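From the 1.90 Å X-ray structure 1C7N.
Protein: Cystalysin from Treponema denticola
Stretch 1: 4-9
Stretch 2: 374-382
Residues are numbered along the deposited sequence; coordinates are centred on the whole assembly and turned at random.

Stretch 1 (4-9) DFTTKI
Stretch 2 374-382: APSSVIQES

The strongest link between the two stretches is a salt bridge. Lys 8 NZ donates a hydrogen bond to Glu 381 OE1 at 2.6 Å, a short distance for such a pair. The lysine is fully extended, with chi1 to chi4 all t (-177°, 180°, -178°, -177°). Its CA-to-CB bond points sideways, but the straight chain carries the ammonium group to the helix. The CA-to-CB bond of Glu 381 points toward stretch 1; its chi1 is m (-78°), chi2 t (170°) and chi3 38°. Lys 8 NZ is also hydrogen-bonded elsewhere in the structure.

Two waters carry the next polar links. Water 1 donates to Phe 5 O at 2.6 Å and accepts from Ser 376 N at 3.0 Å. It thus serves an amide in the first turn of the helix, where no preceding turn supplies a carbonyl. Water 2 donates to Thr 6 O at 2.6 Å and lies 2.7 Å from Ser 377 OG. The direct separation of Thr 6 O and Ser 377 OG is 4.4 Å, so the water fills the gap. Ser 377 has chi1 p (62°).

Stretch 1 has no regular helix or strand. Its phi/psi values from Asp 4 to Ile 9 are -122/111, -124/19, -115/-28, -65/128, -83/110 and -97/165. Asp 4 (chi1 t, chi2 -11°) organises the turn. Its OD1 accepts from Thr 6 N and from Thr 7 N, both at 2.8 Å. The angle at hydrogen is 149° for the first and a nearly straight 173° for the second. Asp 4 OD2 accepts a very short bond, 2.5 Å, from Thr 7 OG1. Thr 6 is p and Thr 7 is m. Both CA-to-CB bonds point away from stretch 2, so these residues meet it through their carbonyl oxygens.

In stretch 2, Ala 374 is extended (-153/166). Pro 375 (-63/144) is the N-cap, and the helix runs from Ser 376 through Ser 382 and beyond, with phi/psi near -60/-40. Pro 375 O accepts from Ile 379 N at 3.1 Å and, weakly, from Val 378 N at 2.8 Å. Ser 382 OG donates to Val 378 O at 3.0 Å, with chi1 m.

Pro 375 is the centre of the packing. The register is set by Thr 6 and Pro 375, whose CA atoms are 5.0 Å apart. Three successive carbonyls border the proline. Phe 5 O makes a CA-H...O contact with Pro 375 CA at 3.4 Å, with 128° at the hydrogen. Thr 6 O is 3.8 Å from Pro 375 CB, and Thr 7 O is 3.6 Å from Pro 375 CG. The ring is C-gamma exo.

Beyond it, Lys 8 CG packs on Val 378 CG2 at 3.7 Å; Val 378 is t (170°). The lysine therefore gives an aliphatic contact on its way to the salt bridge. The CA-to-CB bond of Phe 5 (chi1 m, chi2 98°) points sideways, and its ring does not reach stretch 2. The contact buries 263 Å² in total.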

# COMPACT_ATOMS: atom_id res chain seq x y z
N ASP A 4 24.88 -13.47 -7.21
CA ASP A 4 24.69 -14.82 -6.70
C ASP A 4 23.34 -15.43 -7.07
O ASP A 4 22.30 -14.99 -6.58
CB ASP A 4 24.84 -14.81 -5.17
CG ASP A 4 24.67 -16.19 -4.55
OD1 ASP A 4 24.23 -17.13 -5.24
OD2 ASP A 4 24.98 -16.32 -3.35
N PHE A 5 23.37 -16.44 -7.93
CA PHE A 5 22.15 -17.14 -8.34
C PHE A 5 22.34 -18.62 -8.04
O PHE A 5 21.63 -19.48 -8.57
CB PHE A 5 21.88 -16.96 -9.84
CG PHE A 5 21.67 -15.53 -10.26
CD1 PHE A 5 22.72 -14.79 -10.81
CD2 PHE A 5 20.43 -14.93 -10.13
CE1 PHE A 5 22.53 -13.48 -11.22
CE2 PHE A 5 20.22 -13.61 -10.53
CZ PHE A 5 21.28 -12.88 -11.08
N THR A 6 23.31 -18.91 -7.18
CA THR A 6 23.63 -20.28 -6.83
C THR A 6 23.39 -20.69 -5.38
O THR A 6 23.15 -21.86 -5.10
CB THR A 6 25.10 -20.57 -7.17
OG1 THR A 6 25.94 -19.64 -6.48
CG2 THR A 6 25.33 -20.44 -8.67
N THR A 7 23.46 -19.75 -4.44
CA THR A 7 23.24 -20.09 -3.04
C THR A 7 21.81 -20.55 -2.81
O THR A 7 20.86 -19.86 -3.17
CB THR A 7 23.49 -18.89 -2.11
OG1 THR A 7 24.86 -18.49 -2.20
CG2 THR A 7 23.16 -19.26 -0.67
N LYS A 8 21.66 -21.72 -2.19
CA LYS A 8 20.34 -22.25 -1.88
C LYS A 8 19.88 -21.60 -0.57
O LYS A 8 20.42 -21.89 0.50
CB LYS A 8 20.40 -23.77 -1.71
CG LYS A 8 19.05 -24.42 -1.46
CD LYS A 8 19.17 -25.94 -1.31
CE LYS A 8 17.80 -26.57 -1.10
NZ LYS A 8 17.86 -28.03 -0.87
N ILE A 9 18.89 -20.72 -0.66
CA ILE A 9 18.38 -20.03 0.52
C ILE A 9 17.14 -20.71 1.09
O ILE A 9 16.52 -21.54 0.44
CB ILE A 9 18.03 -18.56 0.20
CG1 ILE A 9 16.84 -18.50 -0.76
CG2 ILE A 9 19.23 -17.86 -0.43
CD1 ILE A 9 16.38 -17.10 -1.12
N ALA A 374 15.00 -19.88 -9.50
CA ALA A 374 15.70 -20.53 -8.39
C ALA A 374 17.04 -21.03 -8.92
O ALA A 374 17.26 -21.06 -10.14
CB ALA A 374 14.87 -21.69 -7.86
N PRO A 375 17.96 -21.40 -8.02
CA PRO A 375 19.26 -21.90 -8.50
C PRO A 375 19.04 -23.18 -9.30
O PRO A 375 18.17 -23.99 -8.98
CB PRO A 375 20.03 -22.15 -7.21
CG PRO A 375 19.48 -21.10 -6.28
CD PRO A 375 17.99 -21.20 -6.56
N SER A 376 19.84 -23.35 -10.35
CA SER A 376 19.74 -24.54 -11.20
C SER A 376 19.81 -25.82 -10.35
O SER A 376 19.05 -26.77 -10.57
CB SER A 376 20.85 -24.51 -12.25
OG SER A 376 20.71 -23.37 -13.09
N SER A 377 20.72 -25.84 -9.38
CA SER A 377 20.87 -27.01 -8.52
C SER A 377 19.56 -27.31 -7.79
O SER A 377 19.23 -28.48 -7.57
CB SER A 377 21.97 -26.77 -7.49
OG SER A 377 21.64 -25.69 -6.64
N VAL A 378 18.83 -26.26 -7.43
CA VAL A 378 17.57 -26.42 -6.72
C VAL A 378 16.53 -27.02 -7.65
O VAL A 378 15.75 -27.88 -7.24
CB VAL A 378 17.05 -25.07 -6.17
CG1 VAL A 378 15.63 -25.24 -5.66
CG2 VAL A 378 17.95 -24.60 -5.04
N ILE A 379 16.52 -26.57 -8.91
CA ILE A 379 15.59 -27.10 -9.89
C ILE A 379 15.88 -28.59 -10.11
O ILE A 379 14.97 -29.41 -10.22
CB ILE A 379 15.72 -26.35 -11.25
CG1 ILE A 379 15.40 -24.86 -11.08
CG2 ILE A 379 14.77 -26.97 -12.28
CD1 ILE A 379 13.98 -24.57 -10.62
N GLN A 380 17.17 -28.93 -10.15
CA GLN A 380 17.60 -30.32 -10.34
C GLN A 380 17.19 -31.21 -9.18
O GLN A 380 16.75 -32.35 -9.38
CB GLN A 380 19.12 -30.36 -10.52
CG GLN A 380 19.61 -29.68 -11.78
CD GLN A 380 19.55 -30.59 -12.99
OE1 GLN A 380 18.58 -31.33 -13.18
NE2 GLN A 380 20.58 -30.53 -13.83
N GLU A 381 17.33 -30.70 -7.96
CA GLU A 381 16.95 -31.46 -6.76
C GLU A 381 15.47 -31.80 -6.84
O GLU A 381 15.06 -32.94 -6.57
CB GLU A 381 17.18 -30.62 -5.50
CG GLU A 381 18.61 -30.54 -5.03
CD GLU A 381 18.79 -29.51 -3.93
OE1 GLU A 381 17.88 -29.38 -3.08
OE2 GLU A 381 19.83 -28.82 -3.91
N SER A 382 14.67 -30.81 -7.22
CA SER A 382 13.23 -30.96 -7.32
C SER A 382 12.83 -31.97 -8.39
O SER A 382 11.97 -32.82 -8.16
CB SER A 382 12.58 -29.61 -7.62
OG SER A 382 12.94 -28.65 -6.64
O HOH W 1 22.07 -21.39 -10.33
O HOH W 2 23.67 -23.89 -6.68